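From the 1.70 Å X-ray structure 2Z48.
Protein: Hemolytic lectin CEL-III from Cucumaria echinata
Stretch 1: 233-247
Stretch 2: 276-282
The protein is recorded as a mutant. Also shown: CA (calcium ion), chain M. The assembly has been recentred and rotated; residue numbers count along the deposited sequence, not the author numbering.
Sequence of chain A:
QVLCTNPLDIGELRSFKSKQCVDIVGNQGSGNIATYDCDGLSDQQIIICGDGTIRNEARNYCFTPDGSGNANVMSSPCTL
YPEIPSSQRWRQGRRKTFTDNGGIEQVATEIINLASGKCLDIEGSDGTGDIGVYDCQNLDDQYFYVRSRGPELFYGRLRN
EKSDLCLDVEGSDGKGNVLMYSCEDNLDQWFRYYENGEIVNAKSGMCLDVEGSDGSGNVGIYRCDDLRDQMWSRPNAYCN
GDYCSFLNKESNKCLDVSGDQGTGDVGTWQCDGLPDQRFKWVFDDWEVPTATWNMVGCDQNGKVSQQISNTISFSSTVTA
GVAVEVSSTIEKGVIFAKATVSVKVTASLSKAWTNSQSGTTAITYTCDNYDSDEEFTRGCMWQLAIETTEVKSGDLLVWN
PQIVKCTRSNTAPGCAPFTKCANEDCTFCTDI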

# COMPACT_ATOMS: atom_id res chain seq x y z
N SER A 233 -15.01 -0.16 14.97
CA SER A 233 -16.19 -0.35 14.13
C SER A 233 -16.97 0.98 14.07
O SER A 233 -16.84 1.82 14.95
N ARG A 234 -17.79 1.12 13.04
CA ARG A 234 -18.58 2.33 12.82
C ARG A 234 -20.02 1.88 12.50
O ARG A 234 -20.46 2.00 11.37
N PRO A 235 -20.73 1.37 13.51
CA PRO A 235 -22.02 0.72 13.25
C PRO A 235 -23.10 1.72 12.87
O PRO A 235 -23.22 2.77 13.49
N ASN A 236 -23.90 1.36 11.87
CA ASN A 236 -25.05 2.18 11.49
C ASN A 236 -25.91 2.61 12.68
O ASN A 236 -26.44 3.73 12.72
N ALA A 237 -26.06 1.72 13.65
CA ALA A 237 -26.94 2.00 14.79
C ALA A 237 -26.56 3.25 15.57
O ALA A 237 -27.42 3.90 16.18
N TYR A 238 -25.27 3.59 15.54
CA TYR A 238 -24.75 4.69 16.36
C TYR A 238 -24.60 5.99 15.57
O TYR A 238 -24.07 6.97 16.10
N CYS A 239 -25.08 5.98 14.32
CA CYS A 239 -24.99 7.16 13.45
C CYS A 239 -26.19 8.07 13.63
O CYS A 239 -27.25 7.63 14.08
N ASN A 240 -25.98 9.34 13.30
CA ASN A 240 -27.01 10.35 13.19
C ASN A 240 -26.69 11.04 11.87
O ASN A 240 -25.86 11.96 11.84
N GLY A 241 -27.29 10.59 10.78
CA GLY A 241 -26.96 11.11 9.45
C GLY A 241 -25.53 10.73 9.11
O GLY A 241 -25.18 9.56 9.11
N ASP A 242 -24.70 11.73 8.85
CA ASP A 242 -23.31 11.46 8.51
C ASP A 242 -22.37 11.52 9.72
O ASP A 242 -21.16 11.35 9.58
N TYR A 243 -22.93 11.76 10.91
CA TYR A 243 -22.13 11.74 12.16
C TYR A 243 -22.27 10.37 12.81
O TYR A 243 -23.38 9.97 13.14
N CYS A 244 -21.14 9.67 13.01
CA CYS A 244 -21.18 8.30 13.55
C CYS A 244 -20.20 8.13 14.71
O CYS A 244 -19.23 8.87 14.83
N SER A 245 -20.50 7.17 15.58
CA SER A 245 -19.60 6.78 16.67
C SER A 245 -18.60 5.75 16.18
O SER A 245 -18.88 5.01 15.25
N PHE A 246 -17.43 5.69 16.83
CA PHE A 246 -16.46 4.63 16.57
C PHE A 246 -16.33 3.84 17.85
O PHE A 246 -16.04 4.41 18.90
N LEU A 247 -16.60 2.54 17.76
CA LEU A 247 -16.53 1.64 18.90
C LEU A 247 -15.27 0.81 18.82
O LEU A 247 -14.94 0.24 17.77
N ASP A 276 -21.10 14.53 21.38
CA ASP A 276 -19.63 14.58 21.42
C ASP A 276 -18.99 13.21 21.12
O ASP A 276 -17.76 13.15 20.92
N GLN A 277 -19.79 12.14 21.09
CA GLN A 277 -19.29 10.81 20.68
C GLN A 277 -19.59 10.46 19.21
O GLN A 277 -19.47 9.28 18.82
N ARG A 278 -19.97 11.45 18.41
CA ARG A 278 -20.16 11.22 16.96
C ARG A 278 -19.30 12.20 16.12
O ARG A 278 -19.11 13.33 16.53
N PHE A 279 -18.80 11.72 14.98
CA PHE A 279 -17.87 12.47 14.13
C PHE A 279 -18.26 12.22 12.69
O PHE A 279 -18.67 11.10 12.34
N LYS A 280 -18.11 13.24 11.85
CA LYS A 280 -18.37 13.14 10.40
C LYS A 280 -17.05 13.19 9.63
O LYS A 280 -16.16 13.98 9.97
N TRP A 281 -16.92 12.39 8.58
CA TRP A 281 -15.80 12.52 7.66
C TRP A 281 -15.92 13.76 6.79
O TRP A 281 -16.94 13.96 6.12
N VAL A 282 -14.85 14.58 6.81
CA VAL A 282 -14.80 15.82 6.04
C VAL A 282 -13.72 15.70 4.96
O VAL A 282 -12.54 15.57 5.26

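The contact is built around a single antiparallel bridge. Cys 244 N donates to Phe 279 O at 2.9 Å, nearly straight at 173°, and Phe 279 N returns a bond to Cys 244 O, also 2.9 Å. Beyond this pair the two stretches exchange no further backbone hydrogen bonds.

On one side of the bridge, Ser 245 (chi1 m) supplies one itself: its OG donates to Gln 277 O at 2.8 Å. The same OG accepts from water 4 at 3.1 Å, and that water accepts from Arg 278 NH1 at 3.0 Å, so the hydroxyl is used in both directions. Water 5 accepts a hydrogen bond from Phe 246 N at 2.9 Å and lies 2.7 Å from Gln 277 O.

On the other side, water 2 is inserted where a direct bond would be too long: Asp 242 O and Trp 281 N are 4.5 Å apart, and the water donates to Asp 242 O (2.7 Å) while accepting from Trp 281 N (2.9 Å). Arg 234, extended through chi1 to chi3 (all t) and pointing toward the other stretch, brings NE within 3.4 Å of Trp 281 NE1. Both are donors and cannot bond each other; water 1 accepts from Arg 234 NE at 2.9 Å and donates to Phe 279 O at 2.7 Å, giving that carbonyl a second donor.

The side chains divide between two faces. Tyr 243 (m) lays its ring against Lys 280, whose CB sits 3.6 Å from the ring centroid, over the face, in a CH-pi contact. The all-t lysine carries NZ to 4.5 Å from Asp 242 OD2, beyond a salt bridge; water 3 accepts from Lys 280 NZ at 2.7 Å and donates only weakly to Asp 242 OD2 at 3.4 Å. Arg 278 (m, t, m) packs by its aliphatic part, CD lying 3.4 Å from Tyr 238 O and 3.6 Å from Tyr 243 O, while its guanidinium nitrogens also find partners elsewhere in the structure.

The buried face is aromatic. Phe 246 (m) starts sideways, but its end comes nearer: CZ reaches Trp 281 CZ2 at 3.7 Å, and CE1 meets Phe 279 CB at 4.2 Å. Cys 244 points away from the other stretch, its SG tied to Cys 239 SG at 2.0 Å.

Asp 276 OD2 binds the calcium ion at 2.4 Å, and calcium-bound water 6 lies 2.7 Å from Asp 276 OD1.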

# COMPACT_ATOMS: atom_id res chain seq x y z
CB SER A 233 -17.10 -1.47 14.69
OG SER A 233 -17.66 -1.09 15.91
CB ARG A 234 -17.96 3.13 11.68
CG ARG A 234 -18.52 4.55 11.49
CD ARG A 234 -17.85 5.18 10.26
NE ARG A 234 -18.35 6.51 9.88
CZ ARG A 234 -19.27 6.73 8.94
NH1 ARG A 234 -19.85 5.72 8.31
NH2 ARG A 234 -19.64 7.98 8.64
CB PRO A 235 -22.36 0.03 14.58
CG PRO A 235 -21.55 0.75 15.64
CD PRO A 235 -20.36 1.35 14.94
CB ASN A 236 -25.95 1.45 10.49
CG ASN A 236 -26.99 2.38 9.89
OD1 ASN A 236 -26.65 3.45 9.36
ND2 ASN A 236 -28.27 2.03 10.04
CB ALA A 237 -27.03 0.78 15.71
CB TYR A 238 -23.42 4.28 17.01
CG TYR A 238 -23.59 3.36 18.21
CD1 TYR A 238 -23.88 1.99 18.05
CD2 TYR A 238 -23.49 3.86 19.50
CE1 TYR A 238 -24.05 1.16 19.15
CE2 TYR A 238 -23.65 3.03 20.60
CZ TYR A 238 -23.92 1.69 20.41
OH TYR A 238 -24.09 0.88 21.52
CB CYS A 239 -24.85 6.75 11.98
SG CYS A 239 -23.36 5.83 11.62
CB ASN A 240 -26.87 11.33 14.36
CG ASN A 240 -27.93 12.43 14.35
OD1 ASN A 240 -28.91 12.33 13.61
ND2 ASN A 240 -27.74 13.46 15.20
CB ASP A 242 -22.84 12.43 7.41
CG ASP A 242 -23.38 12.04 6.04
OD1 ASP A 242 -23.34 10.85 5.67
OD2 ASP A 242 -23.82 12.95 5.33
CB TYR A 243 -22.61 12.84 13.12
CG TYR A 243 -22.27 14.23 12.61
CD1 TYR A 243 -23.06 14.85 11.67
CD2 TYR A 243 -21.13 14.90 13.05
CE1 TYR A 243 -22.75 16.13 11.18
CE2 TYR A 243 -20.81 16.17 12.60
CZ TYR A 243 -21.61 16.77 11.66
OH TYR A 243 -21.28 18.04 11.18
CB CYS A 244 -20.83 7.29 12.47
SG CYS A 244 -21.99 7.27 11.09
CB SER A 245 -20.39 6.16 17.82
OG SER A 245 -21.23 7.13 18.43
CB PHE A 246 -15.11 5.23 16.15
CG PHE A 246 -15.16 5.90 14.80
CD1 PHE A 246 -15.72 7.18 14.66
CD2 PHE A 246 -14.76 5.22 13.65
CE1 PHE A 246 -15.83 7.81 13.42
CE2 PHE A 246 -14.83 5.86 12.40
CZ PHE A 246 -15.38 7.13 12.28
CB LEU A 247 -17.75 0.74 18.94
CG LEU A 247 -19.01 1.30 19.61
CD1 LEU A 247 -19.63 2.42 18.77
CD2 LEU A 247 -20.03 0.19 19.79
CB ASP A 276 -19.12 15.14 22.75
CG ASP A 276 -19.39 14.22 23.90
OD1 ASP A 276 -20.59 13.90 24.14
OD2 ASP A 276 -18.41 13.81 24.56
CB GLN A 277 -19.88 9.70 21.58
CG GLN A 277 -19.26 9.70 22.96
CD GLN A 277 -19.76 8.59 23.86
OE1 GLN A 277 -20.61 7.81 23.46
NE2 GLN A 277 -19.15 8.47 25.05
CB ARG A 278 -21.64 11.33 16.57
CG ARG A 278 -22.49 10.20 17.15
CD ARG A 278 -23.95 10.29 16.64
NE ARG A 278 -24.63 11.48 17.13
CZ ARG A 278 -25.25 11.56 18.32
NH1 ARG A 278 -25.29 10.52 19.17
NH2 ARG A 278 -25.84 12.69 18.68
CB PHE A 279 -16.45 11.90 14.27
CG PHE A 279 -15.88 12.02 15.66
CD1 PHE A 279 -16.16 11.04 16.62
CD2 PHE A 279 -15.02 13.07 15.99
CE1 PHE A 279 -15.61 11.14 17.92
CE2 PHE A 279 -14.48 13.15 17.30
CZ PHE A 279 -14.78 12.18 18.23
CB LYS A 280 -19.25 14.31 9.97
CG LYS A 280 -19.34 14.52 8.47
CD LYS A 280 -20.19 15.75 8.09
CE LYS A 280 -20.35 15.79 6.57
NZ LYS A 280 -21.44 16.71 6.19
CB TRP A 281 -15.72 11.30 6.75
CG TRP A 281 -15.42 10.05 7.49
CD1 TRP A 281 -16.31 9.03 7.76
CD2 TRP A 281 -14.16 9.64 8.03
NE1 TRP A 281 -15.66 8.03 8.44
CE2 TRP A 281 -14.35 8.38 8.63
CE3 TRP A 281 -12.88 10.23 8.08
CZ2 TRP A 281 -13.30 7.67 9.25
CZ3 TRP A 281 -11.82 9.54 8.71
CH2 TRP A 281 -12.04 8.26 9.28
CB VAL A 282 -14.47 17.00 6.98
CG1 VAL A 282 -14.36 18.31 6.18
CG2 VAL A 282 -15.51 17.09 8.07
CA CA M . -18.00 12.51 26.56
O HOH W 1 -17.70 9.29 10.58
O HOH W 2 -19.20 10.80 7.76
O HOH W 3 -23.65 15.69 7.28
O HOH W 4 -24.15 7.70 19.20
O HOH W 5 -17.35 7.58 18.98
O HOH W 6 -20.10 11.64 25.54